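Local coordinates for uncharacterized protein (Parabacteroides distasonis, PDB 4Q34) that is a putative esterase of the alpha/beta hydrolase family that probably hydrolyses an ester substrate not yet identified, at residues Phe51-Gly56 with Pro89-Ala94; Ala162-Asp165 with Val171-Thr174; Glu154-Ala159 with Gly179-Asn184. All coordinates share one frame; numbering follows the deposited sequence. Where two conformers were deposited one is given.

Contact 1: residues Phe51-Gly56 with Pro89-Ala94; sequences FAHGVG and PRRGNA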
ATOM      1  N   PHE A  51      12.924  -5.201  -1.640  1.00 16.40           N
ATOM      2  CA  PHE A  51      12.977  -4.002  -2.464  1.00 15.45           C
ATOM      3  C   PHE A  51      12.664  -2.752  -1.676  1.00 18.04           C
ATOM      4  O   PHE A  51      11.624  -2.691  -1.008  1.00 18.76           O
ATOM      5  CB  PHE A  51      11.999  -4.154  -3.640  1.00 18.34           C
ATOM      6  CG  PHE A  51      12.373  -5.239  -4.609  1.00 19.63           C
ATOM      7  CD1 PHE A  51      13.219  -5.000  -5.669  1.00 17.15           C
ATOM      8  CD2 PHE A  51      11.870  -6.500  -4.472  1.00 20.75           C
ATOM      9  CE1 PHE A  51      13.561  -5.984  -6.565  1.00 20.95           C
ATOM     10  CE2 PHE A  51      12.207  -7.498  -5.367  1.00 22.32           C
ATOM     11  CZ  PHE A  51      13.056  -7.256  -6.412  1.00 21.00           C
ATOM     12  N   ALA A  52      13.534  -1.752  -1.783  1.00 18.21           N
ATOM     13  CA  ALA A  52      13.374  -0.467  -1.081  1.00 16.36           C
ATOM     14  C   ALA A  52      13.329   0.743  -2.030  1.00 17.59           C
ATOM     15  O   ALA A  52      14.302   1.048  -2.737  1.00 20.42           O
ATOM     16  CB  ALA A  52      14.532  -0.254  -0.118  1.00 17.37           C
ATOM     17  N   HIS A  53      12.241   1.464  -1.978  1.00 16.07           N
ATOM     18  CA  HIS A  53      12.001   2.664  -2.784  1.00 16.61           C
ATOM     19  C   HIS A  53      12.760   3.884  -2.243  1.00 17.45           C
ATOM     20  O   HIS A  53      13.356   3.849  -1.143  1.00 19.04           O
ATOM     21  CB  HIS A  53      10.500   2.947  -2.762  1.00 15.93           C
ATOM     22  CG  HIS A  53       9.976   3.220  -1.391  1.00 15.22           C
ATOM     23  ND1 HIS A  53      10.146   4.435  -0.777  1.00 15.66           N
ATOM     24  CD2 HIS A  53       9.379   2.420  -0.474  1.00 15.34           C
ATOM     25  CE1 HIS A  53       9.624   4.395   0.432  1.00 14.74           C
ATOM     26  NE2 HIS A  53       9.155   3.183   0.641  1.00 15.19           N
ATOM     27  N   GLY A  54      12.692   4.979  -2.988  1.00 17.33           N
ATOM     28  CA  GLY A  54      13.273   6.241  -2.605  1.00 17.54           C
ATOM     29  C   GLY A  54      12.251   7.291  -2.198  1.00 18.96           C
ATOM     30  O   GLY A  54      11.120   6.976  -1.806  1.00 17.40           O
ATOM     31  N   VAL A  55      12.649   8.556  -2.274  1.00 17.83           N
ATOM     32  CA  VAL A  55      11.842   9.611  -1.691  1.00 17.09           C
ATOM     33  C   VAL A  55      10.588   9.852  -2.542  1.00 18.41           C
ATOM     34  O   VAL A  55      10.628   9.720  -3.791  1.00 18.19           O
ATOM     35  CB  VAL A  55      12.623  10.920  -1.556  1.00 20.90           C
ATOM     36  CG1 VAL A  55      12.866  11.551  -2.925  1.00 21.29           C
ATOM     37  CG2 VAL A  55      11.903  11.908  -0.651  1.00 25.69           C
ATOM     38  N   GLY A  56       9.491  10.175  -1.893  1.00 18.15           N
ATOM     39  CA  GLY A  56       8.221  10.485  -2.566  1.00 19.27           C
ATOM     40  C   GLY A  56       7.510   9.307  -3.221  1.00 18.31           C
ATOM     41  O   GLY A  56       6.478   9.511  -3.836  1.00 19.39           O
ATOM     42  N   PRO A  89       8.772   3.058   6.781  1.00 14.86           N
ATOM     43  CA  PRO A  89       8.125   3.898   7.818  1.00 15.98           C
ATOM     44  C   PRO A  89       7.716   5.263   7.283  1.00 16.99           C
ATOM     45  O   PRO A  89       8.483   5.923   6.578  1.00 16.87           O
ATOM     46  CB  PRO A  89       9.218   4.026   8.871  1.00 15.91           C
ATOM     47  CG  PRO A  89       9.962   2.749   8.757  1.00 16.38           C
ATOM     48  CD  PRO A  89      10.084   2.610   7.247  1.00 15.42           C
ATOM     49  N   ARG A  90       6.512   5.671   7.675  1.00 15.51           N
ATOM     50  CA  ARG A  90       5.930   6.990   7.369  1.00 17.54           C
ATOM     51  C   ARG A  90       5.534   7.195   5.911  1.00 17.92           C
ATOM     52  O   ARG A  90       5.313   8.311   5.506  1.00 20.11           O
ATOM     53  CB  ARG A  90       6.872   8.114   7.812  1.00 18.04           C
ATOM     54  CG  ARG A  90       7.311   7.956   9.248  1.00 19.18           C
ATOM     55  CD  ARG A  90       8.431   8.920   9.644  1.00 18.86           C
ATOM     56  NE  ARG A  90       8.757   8.730  11.056  1.00 18.89           N
ATOM     57  CZ  ARG A  90       9.796   9.286  11.692  1.00 22.03           C
ATOM     58  NH1 ARG A  90      10.642  10.092  11.041  1.00 21.18           N
ATOM     59  NH2 ARG A  90       9.968   9.057  12.999  1.00 20.12           N
ATOM     60  N   ARG A  91       5.467   6.117   5.136  1.00 15.86           N
ATOM     61  CA  ARG A  91       5.187   6.189   3.711  1.00 16.17           C
ATOM     62  C   ARG A  91       4.039   5.250   3.311  1.00 16.06           C
ATOM     63  O   ARG A  91       4.039   4.029   3.627  1.00 15.30           O
ATOM     64  CB  ARG A  91       6.434   5.843   2.924  1.00 16.47           C
ATOM     65  CG  ARG A  91       6.377   6.229   1.463  1.00 15.95           C
ATOM     66  CD  ARG A  91       6.437   7.740   1.218  1.00 15.81           C
ATOM     67  NE  ARG A  91       7.672   8.382   1.670  1.00 17.45           N
ATOM     68  CZ  ARG A  91       8.874   8.297   1.088  1.00 16.47           C
ATOM     69  NH1 ARG A  91       9.107   7.519   0.014  1.00 17.19           N
ATOM     70  NH2 ARG A  91       9.890   8.966   1.621  1.00 17.52           N
ATOM     71  N   GLY A  92       3.079   5.771   2.571  1.00 15.09           N
ATOM     72  CA  GLY A  92       2.011   4.930   1.982  1.00 14.91           C
ATOM     73  C   GLY A  92       1.232   4.151   3.033  1.00 14.04           C
ATOM     74  O   GLY A  92       0.769   4.742   3.976  1.00 16.03           O
ATOM     75  N   ASN A  93       1.137   2.818   2.862  1.00 13.63           N
ATOM     76  CA  ASN A  93       0.436   1.960   3.822  1.00 15.91           C
ATOM     77  C   ASN A  93       1.070   1.967   5.221  1.00 15.95           C
ATOM     78  O   ASN A  93       0.434   1.562   6.204  1.00 17.68           O
ATOM     79  CB  ASN A  93       0.426   0.537   3.301  1.00 16.34           C
ATOM     80  CG  ASN A  93      -0.490   0.346   2.091  1.00 15.50           C
ATOM     81  OD1 ASN A  93      -1.338   1.167   1.784  1.00 16.38           O
ATOM     82  ND2 ASN A  93      -0.333  -0.799   1.425  1.00 16.48           N
ATOM     83  N   ALA A  94       2.326   2.412   5.292  1.00 16.03           N
ATOM     84  CA  ALA A  94       3.012   2.604   6.586  1.00 15.54           C
ATOM     85  C   ALA A  94       2.903   4.041   7.050  1.00 16.11           C
ATOM     86  O   ALA A  94       3.802   4.537   7.696  1.00 17.51           O
ATOM     87  CB  ALA A  94       4.462   2.178   6.482  1.00 16.18           C
TER
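H53 and G54 form a His-Gly pair in the loop that leaves strand 49-52, the place where many alpha/beta hydrolases build their oxyanion hole, and R91 grips this loop from the segment that follows strand 83-87. The geometry shows how R91 and H53 hold G54 O. R91 NH1 donates to G54 O at 2.8 Å with an N-H...O angle of 149°; the oxygen lies near the guanidinium plane, although the donor is somewhat tilted from the carbonyl plane. H53 ND1 is a second donor to G54 O, at 2.9 Å and a nearly straight 167°, and this bond lies in the carbonyl plane, on a lone pair. The carbonyl thus takes two side-chain donors, and the in-plane bond from ND1 fixes how the imidazole is turned. A further close contact is not a bond: G56 N sits over one face of the guanidinium, 3.3 Å from R91 NH1, and both atoms are donors.

The R91 chain leaves with CG anti to its own backbone N (chi1 -165°) and then bends at both of the next torsions, which turns NH1 back toward the loop and brings it within 3.2 Å of H53 CE1, the imidazole and guanidinium planes lying oblique to one another. R91 NH1 also bonds to Q57 O and NH2 to T147 OG1, while H53 NE2 pairs with Q88 N. A leucine in place of R91 would probably leave Q57 O and T147 OG1 without this partner and G54 O with one fewer donor, so that the loop could shift more easily. V55 N bonds to Q177 OE1, which joins the loop to the turn after strand 170-175, consistent with the usual alpha/beta hydrolase pairing of a His-Gly oxyanion loop with the nucleophile elbow.

Contact 2: residues Ala162-Asp165 with Val171-Thr174; sequences ALFD and VFIT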
ATOM      1  N   ALA A 162      14.852  -4.961  10.884  1.00 17.46           N
ATOM      2  CA  ALA A 162      13.870  -5.830  11.548  1.00 19.13           C
ATOM      3  C   ALA A 162      13.305  -6.829  10.530  1.00 19.51           C
ATOM      4  O   ALA A 162      13.123  -8.007  10.841  1.00 19.15           O
ATOM      5  CB  ALA A 162      12.756  -5.014  12.186  1.00 20.01           C
ATOM      6  N   LEU A 163      13.141  -6.383   9.295  1.00 16.46           N
ATOM      7  CA  LEU A 163      12.653  -7.272   8.254  1.00 16.81           C
ATOM      8  C   LEU A 163      13.666  -8.349   7.895  1.00 17.69           C
ATOM      9  O   LEU A 163      13.310  -9.521   7.811  1.00 18.91           O
ATOM     10  CB  LEU A 163      12.331  -6.475   6.992  1.00 16.42           C
ATOM     11  CG  LEU A 163      11.885  -7.288   5.774  1.00 17.70           C
ATOM     12  CD1 LEU A 163      10.707  -8.205   6.117  1.00 18.89           C
ATOM     13  CD2 LEU A 163      11.558  -6.308   4.621  1.00 17.74           C
ATOM     14  N   PHE A 164      14.928  -7.957   7.662  1.00 16.97           N
ATOM     15  CA  PHE A 164      15.972  -8.925   7.377  1.00 17.75           C
ATOM     16  C   PHE A 164      16.183  -9.877   8.543  1.00 18.94           C
ATOM     17  O   PHE A 164      16.416 -11.049   8.358  1.00 19.94           O
ATOM     18  CB  PHE A 164      17.279  -8.246   6.993  1.00 17.55           C
ATOM     19  CG  PHE A 164      17.313  -7.823   5.554  1.00 16.40           C
ATOM     20  CD1 PHE A 164      17.528  -8.754   4.556  1.00 18.24           C
ATOM     21  CD2 PHE A 164      17.074  -6.526   5.196  1.00 16.67           C
ATOM     22  CE1 PHE A 164      17.521  -8.396   3.220  1.00 18.27           C
ATOM     23  CE2 PHE A 164      17.114  -6.143   3.866  1.00 17.43           C
ATOM     24  CZ  PHE A 164      17.314  -7.090   2.881  1.00 15.78           C
ATOM     25  N   ASP A 165      16.093  -9.372   9.755  1.00 17.98           N
ATOM     26  CA  ASP A 165      16.205 -10.273  10.904  1.00 20.61           C
ATOM     27  C   ASP A 165      15.111 -11.321  10.939  1.00 20.63           C
ATOM     28  O   ASP A 165      15.346 -12.477  11.354  1.00 21.81           O
ATOM     29  CB  ASP A 165      16.215  -9.459  12.185  1.00 22.60           C
ATOM     30  CG  ASP A 165      17.561  -8.761  12.434  1.00 25.27           C
ATOM     31  OD1 ASP A 165      18.553  -9.013  11.699  1.00 23.66           O
ATOM     32  OD2 ASP A 165      17.601  -7.960  13.395  1.00 24.58           O
ATOM     33  N   VAL A 171      18.812 -10.545  -0.134  1.00 17.14           N
ATOM     34  CA  VAL A 171      19.458  -9.553  -0.959  1.00 17.33           C
ATOM     35  C   VAL A 171      18.611  -8.291  -0.921  1.00 16.75           C
ATOM     36  O   VAL A 171      17.378  -8.354  -1.054  1.00 18.19           O
ATOM     37  CB  VAL A 171      19.560 -10.048  -2.428  1.00 18.06           C
ATOM     38  CG1 VAL A 171      20.153  -8.980  -3.321  1.00 19.62           C
ATOM     39  CG2 VAL A 171      20.341 -11.339  -2.506  1.00 19.14           C
ATOM     40  N   PHE A 172      19.283  -7.136  -0.780  1.00 16.91           N
ATOM     41  CA  PHE A 172      18.620  -5.841  -0.646  1.00 16.68           C
ATOM     42  C   PHE A 172      18.778  -5.106  -1.966  1.00 16.09           C
ATOM     43  O   PHE A 172      19.913  -4.903  -2.433  1.00 17.86           O
ATOM     44  CB  PHE A 172      19.222  -5.028   0.507  1.00 17.69           C
ATOM     45  CG  PHE A 172      18.308  -3.999   1.147  1.00 15.91           C
ATOM     46  CD1 PHE A 172      16.953  -3.914   0.883  1.00 16.63           C
ATOM     47  CD2 PHE A 172      18.835  -3.126   2.095  1.00 15.79           C
ATOM     48  CE1 PHE A 172      16.143  -2.995   1.529  1.00 18.36           C
ATOM     49  CE2 PHE A 172      18.026  -2.198   2.749  1.00 15.84           C
ATOM     50  CZ  PHE A 172      16.687  -2.111   2.449  1.00 15.33           C
ATOM     51  N   ILE A 173      17.643  -4.783  -2.575  1.00 15.89           N
ATOM     52  CA  ILE A 173      17.605  -4.065  -3.858  0.50 16.51           C
ATOM     53  C   ILE A 173      17.007  -2.695  -3.564  1.00 17.94           C
ATOM     54  O   ILE A 173      15.853  -2.623  -3.158  1.00 17.95           O
ATOM     55  CB  ILE A 173      16.721  -4.754  -4.917  0.50 16.37           C
ATOM     56  CG1 ILE A 173      16.946  -6.279  -4.916  0.50 16.82           C
ATOM     57  CG2 ILE A 173      16.968  -4.139  -6.301  0.50 16.82           C
ATOM     58  CD1 ILE A 173      18.343  -6.674  -5.303  0.50 17.64           C
ATOM     59  N   THR A 174      17.776  -1.629  -3.799  1.00 17.07           N
ATOM     60  CA  THR A 174      17.401  -0.285  -3.396  1.00 16.68           C
ATOM     61  C   THR A 174      17.371   0.684  -4.553  1.00 17.88           C
ATOM     62  O   THR A 174      17.919   0.425  -5.639  1.00 17.12           O
ATOM     63  CB  THR A 174      18.321   0.269  -2.288  1.00 16.91           C
ATOM     64  OG1 THR A 174      19.629   0.540  -2.794  1.00 17.20           O
ATOM     65  CG2 THR A 174      18.411  -0.719  -1.091  1.00 17.84           C
TER
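F164 drives its ring edge into the face of F172, an apolar link between helix 153-167 and strand 170-175. This is the second half of a beta-alpha-beta crossover of the alpha/beta hydrolase sheet: the chain leaves strand 83-87, returns through the helix, and enters strand 170-175, with strand 49-52 lying between the two parallel strands.

The aromatic interaction is a T-shaped stack, as the ring planes stand at 75° and the centroids lie 5.0 Å apart. F164 approaches with its outer corner, CE2 touching F172 CG at 3.7 Å, and lies toward the rim of that face and not over its middle. The torsion places it there: CG of F164 stands anti to the carbonyl carbon (chi1 -82°), which aims the ring from the helix at the sheet.

Apolar packing continues beyond the ring pair. F164 CZ reaches F172 CB at 3.7 Å, so the base of the F172 side chain is covered too, and V50 and I192, on the two strands flanking 170-175, also touch F164. The ring of F172 meets that of Y160, from the same helix.

Polar groups play little part: no hydrogen bond joins the two segments, and V171 contributes through its backbone, its side chain pointing away from the helix. V171 O lies near the plane of the F164 ring, at its edge, 4.1 Å from F164 CZ. On the face of F172 opposite F164, T174 CG2 stands 3.8 Å above the ring plane, over its centre.

Contact 3: residues Glu154-Ala159 with Gly179-Asn184; sequences EVYSDA and GPVGWN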
ATOM      1  N   GLU A 154      17.678   6.585  10.220  1.00 20.08           N
ATOM      2  CA  GLU A 154      17.757   5.657  11.339  1.00 20.06           C
ATOM      3  C   GLU A 154      16.437   4.898  11.483  1.00 18.61           C
ATOM      4  O   GLU A 154      16.424   3.646  11.578  1.00 18.69           O
ATOM      5  CB  GLU A 154      18.077   6.367  12.665  1.00 21.31           C
ATOM      6  CG  GLU A 154      18.063   5.423  13.868  1.00 23.55           C
ATOM      7  CD  GLU A 154      18.500   6.065  15.167  1.00 31.80           C
ATOM      8  OE1 GLU A 154      18.418   7.310  15.246  1.00 31.49           O
ATOM      9  OE2 GLU A 154      18.937   5.334  16.102  1.00 26.14           O
ATOM     10  N   VAL A 155      15.328   5.639  11.403  1.00 18.42           N
ATOM     11  CA  VAL A 155      13.978   5.062  11.538  1.00 19.29           C
ATOM     12  C   VAL A 155      13.727   4.116  10.346  1.00 17.67           C
ATOM     13  O   VAL A 155      13.224   3.020  10.493  1.00 17.39           O
ATOM     14  CB  VAL A 155      12.909   6.167  11.606  1.00 20.85           C
ATOM     15  CG1 VAL A 155      11.511   5.578  11.523  1.00 19.16           C
ATOM     16  CG2 VAL A 155      13.051   6.989  12.889  1.00 21.48           C
ATOM     17  N   TYR A 156      14.126   4.553   9.153  1.00 16.78           N
ATOM     18  CA  TYR A 156      13.890   3.759   7.950  1.00 15.97           C
ATOM     19  C   TYR A 156      14.700   2.492   7.984  1.00 17.16           C
ATOM     20  O   TYR A 156      14.184   1.374   7.758  1.00 16.56           O
ATOM     21  CB  TYR A 156      14.235   4.575   6.690  1.00 17.14           C
ATOM     22  CG  TYR A 156      13.457   5.851   6.405  1.00 17.80           C
ATOM     23  CD1 TYR A 156      12.226   6.162   7.038  1.00 18.00           C
ATOM     24  CD2 TYR A 156      13.906   6.722   5.426  1.00 18.98           C
ATOM     25  CE1 TYR A 156      11.529   7.306   6.735  1.00 18.60           C
ATOM     26  CE2 TYR A 156      13.226   7.892   5.141  1.00 17.38           C
ATOM     27  CZ  TYR A 156      12.038   8.177   5.770  1.00 18.77           C
ATOM     28  OH  TYR A 156      11.312   9.291   5.442  1.00 18.75           O
ATOM     29  N   SER A 157      15.976   2.631   8.272  1.00 16.30           N
ATOM     30  CA  SER A 157      16.864   1.471   8.241  1.00 16.83           C
ATOM     31  C   SER A 157      16.571   0.534   9.434  1.00 17.16           C
ATOM     32  O   SER A 157      16.742  -0.675   9.350  1.00 17.10           O
ATOM     33  CB  SER A 157      18.325   1.903   8.191  1.00 18.45           C
ATOM     34  OG  SER A 157      18.710   2.643   9.333  1.00 17.49           O
ATOM     35  N   ASP A 158      16.119   1.071  10.562  1.00 17.85           N
ATOM     36  CA  ASP A 158      15.718   0.164  11.620  1.00 17.57           C
ATOM     37  C   ASP A 158      14.622  -0.822  11.188  1.00 16.52           C
ATOM     38  O   ASP A 158      14.615  -1.970  11.602  1.00 17.60           O
ATOM     39  CB  ASP A 158      15.212   0.915  12.869  1.00 18.85           C
ATOM     40  CG  ASP A 158      16.332   1.458  13.757  1.00 21.09           C
ATOM     41  OD1 ASP A 158      17.504   1.127  13.601  1.00 22.76           O
ATOM     42  OD2 ASP A 158      15.987   2.259  14.649  1.00 23.53           O
ATOM     43  N   ALA A 159      13.661  -0.354  10.432  1.00 16.54           N
ATOM     44  CA  ALA A 159      12.559  -1.222  10.033  1.00 16.25           C
ATOM     45  C   ALA A 159      13.061  -2.242   9.019  1.00 16.39           C
ATOM     46  O   ALA A 159      12.697  -3.406   9.069  1.00 16.39           O
ATOM     47  CB  ALA A 159      11.411  -0.427   9.511  1.00 16.25           C
ATOM     48  N   GLY A 179      19.235   4.064  -1.347  1.00 19.72           N
ATOM     49  CA  GLY A 179      20.695   3.885  -1.280  1.00 18.04           C
ATOM     50  C   GLY A 179      21.228   3.998   0.146  1.00 16.82           C
ATOM     51  O   GLY A 179      21.684   2.987   0.689  1.00 19.59           O
ATOM     52  N   PRO A 180      21.152   5.197   0.742  1.00 18.94           N
ATOM     53  CA  PRO A 180      21.612   5.363   2.121  1.00 19.15           C
ATOM     54  C   PRO A 180      20.773   4.601   3.132  1.00 18.12           C
ATOM     55  O   PRO A 180      21.287   4.265   4.195  1.00 19.98           O
ATOM     56  CB  PRO A 180      21.574   6.871   2.357  1.00 22.02           C
ATOM     57  CG  PRO A 180      20.772   7.420   1.237  1.00 21.49           C
ATOM     58  CD  PRO A 180      20.965   6.506   0.087  1.00 19.66           C
ATOM     59  N   VAL A 181      19.518   4.311   2.828  1.00 17.70           N
ATOM     60  CA  VAL A 181      18.779   3.399   3.701  1.00 17.14           C
ATOM     61  C   VAL A 181      19.509   2.054   3.728  1.00 16.38           C
ATOM     62  O   VAL A 181      19.742   1.507   4.772  1.00 18.64           O
ATOM     63  CB  VAL A 181      17.297   3.275   3.331  1.00 17.15           C
ATOM     64  CG1 VAL A 181      16.621   2.200   4.139  1.00 20.25           C
ATOM     65  CG2 VAL A 181      16.604   4.627   3.519  1.00 17.07           C
ATOM     66  N   GLY A 182      19.851   1.545   2.544  1.00 16.22           N
ATOM     67  CA  GLY A 182      20.650   0.352   2.380  1.00 16.49           C
ATOM     68  C   GLY A 182      21.979   0.412   3.119  1.00 16.05           C
ATOM     69  O   GLY A 182      22.335  -0.526   3.865  1.00 17.38           O
ATOM     70  N   TRP A 183      22.707   1.524   2.974  1.00 18.04           N
ATOM     71  CA  TRP A 183      24.030   1.621   3.576  1.00 16.78           C
ATOM     72  C   TRP A 183      23.906   1.588   5.103  1.00 18.74           C
ATOM     73  O   TRP A 183      24.744   0.980   5.764  1.00 20.57           O
ATOM     74  CB  TRP A 183      24.846   2.838   3.129  1.00 17.79           C
ATOM     75  CG  TRP A 183      24.851   3.143   1.676  1.00 16.52           C
ATOM     76  CD1 TRP A 183      24.772   4.375   1.137  1.00 19.36           C
ATOM     77  CD2 TRP A 183      24.953   2.228   0.566  1.00 16.93           C
ATOM     78  NE1 TRP A 183      24.800   4.312  -0.233  1.00 17.92           N
ATOM     79  CE2 TRP A 183      24.893   2.997  -0.607  1.00 17.52           C
ATOM     80  CE3 TRP A 183      25.031   0.840   0.440  1.00 17.64           C
ATOM     81  CZ2 TRP A 183      24.935   2.434  -1.885  1.00 19.69           C
ATOM     82  CZ3 TRP A 183      25.113   0.286  -0.824  1.00 18.81           C
ATOM     83  CH2 TRP A 183      25.031   1.075  -1.974  1.00 20.08           C
ATOM     84  N   ASN A 184      22.845   2.183   5.632  1.00 17.87           N
ATOM     85  CA  ASN A 184      22.579   2.175   7.066  1.00 17.71           C
ATOM     86  C   ASN A 184      22.133   0.783   7.576  1.00 17.86           C
ATOM     87  O   ASN A 184      22.551   0.335   8.659  1.00 19.55           O
ATOM     88  CB  ASN A 184      21.537   3.255   7.427  1.00 21.08           C
ATOM     89  CG  ASN A 184      22.149   4.636   7.585  1.00 23.20           C
ATOM     90  OD1 ASN A 184      22.730   4.927   8.603  1.00 30.33           O
ATOM     91  ND2 ASN A 184      22.075   5.464   6.560  1.00 22.19           N
TER
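S157 and V181 mark the tight part of this helix pair: their CA atoms lie 5.3 Å apart, the closest CA pair across the two segments, and S157 CB comes to 3.7 Å from V181 O. A serine thus stands at this closest pair, and the axes of the two segments approach to 8.6 Å while crossing at -63°. Beside it N184 CB packs on S157, 3.5 Å from S157 OG. Its torsion (chi1 62°) sets that hydroxyl between the backbone N and the carbonyl carbon, where F153 O and K188 NZ, not the opposing helix, hold it by hydrogen bonds. V181 CG2 adds an apolar touch, meeting the edge of the Y156 ring at CD2 (3.9 Å), the two side chains crossing at about a right angle.

Helix 178-185 is the one that follows the presumed nucleophile elbow of the alpha/beta hydrolase fold, so this packing lays helix 153-167 against it.

The solvent side is looser. E154 and D158 are exposed and leave the opposing helix alone; D158 OD1 instead forms a salt bridge with K188. N184, partly exposed, turns its amide back to its own helix: N184 ND2 donates to P180 O at 2.8 Å from above the carbonyl plane, while N184 N reaches that oxygen from the opposite face.

From the N terminus, contact 1 comes first: after strand 49-52 it closes a loop of 32 intervening residues, which includes strand 83-87, and is complete before the others begin. Helix 153-167 then opens contact 3, inside whose loop contact 2 is nested, bringing the end of that helix onto strand 170-175 with five residues between the two segments; helix 178-185 closes contact 3. Strands 49-52 and 170-175 are sheet neighbours, with A52 N probably hydrogen-bonded to I173 O at 2.8 Å. P89 packs on A159, joining contact 1 to contact 3, and F172 CE2 lies 3.7 Å from G182 CA, joining contact 2 to contact 3.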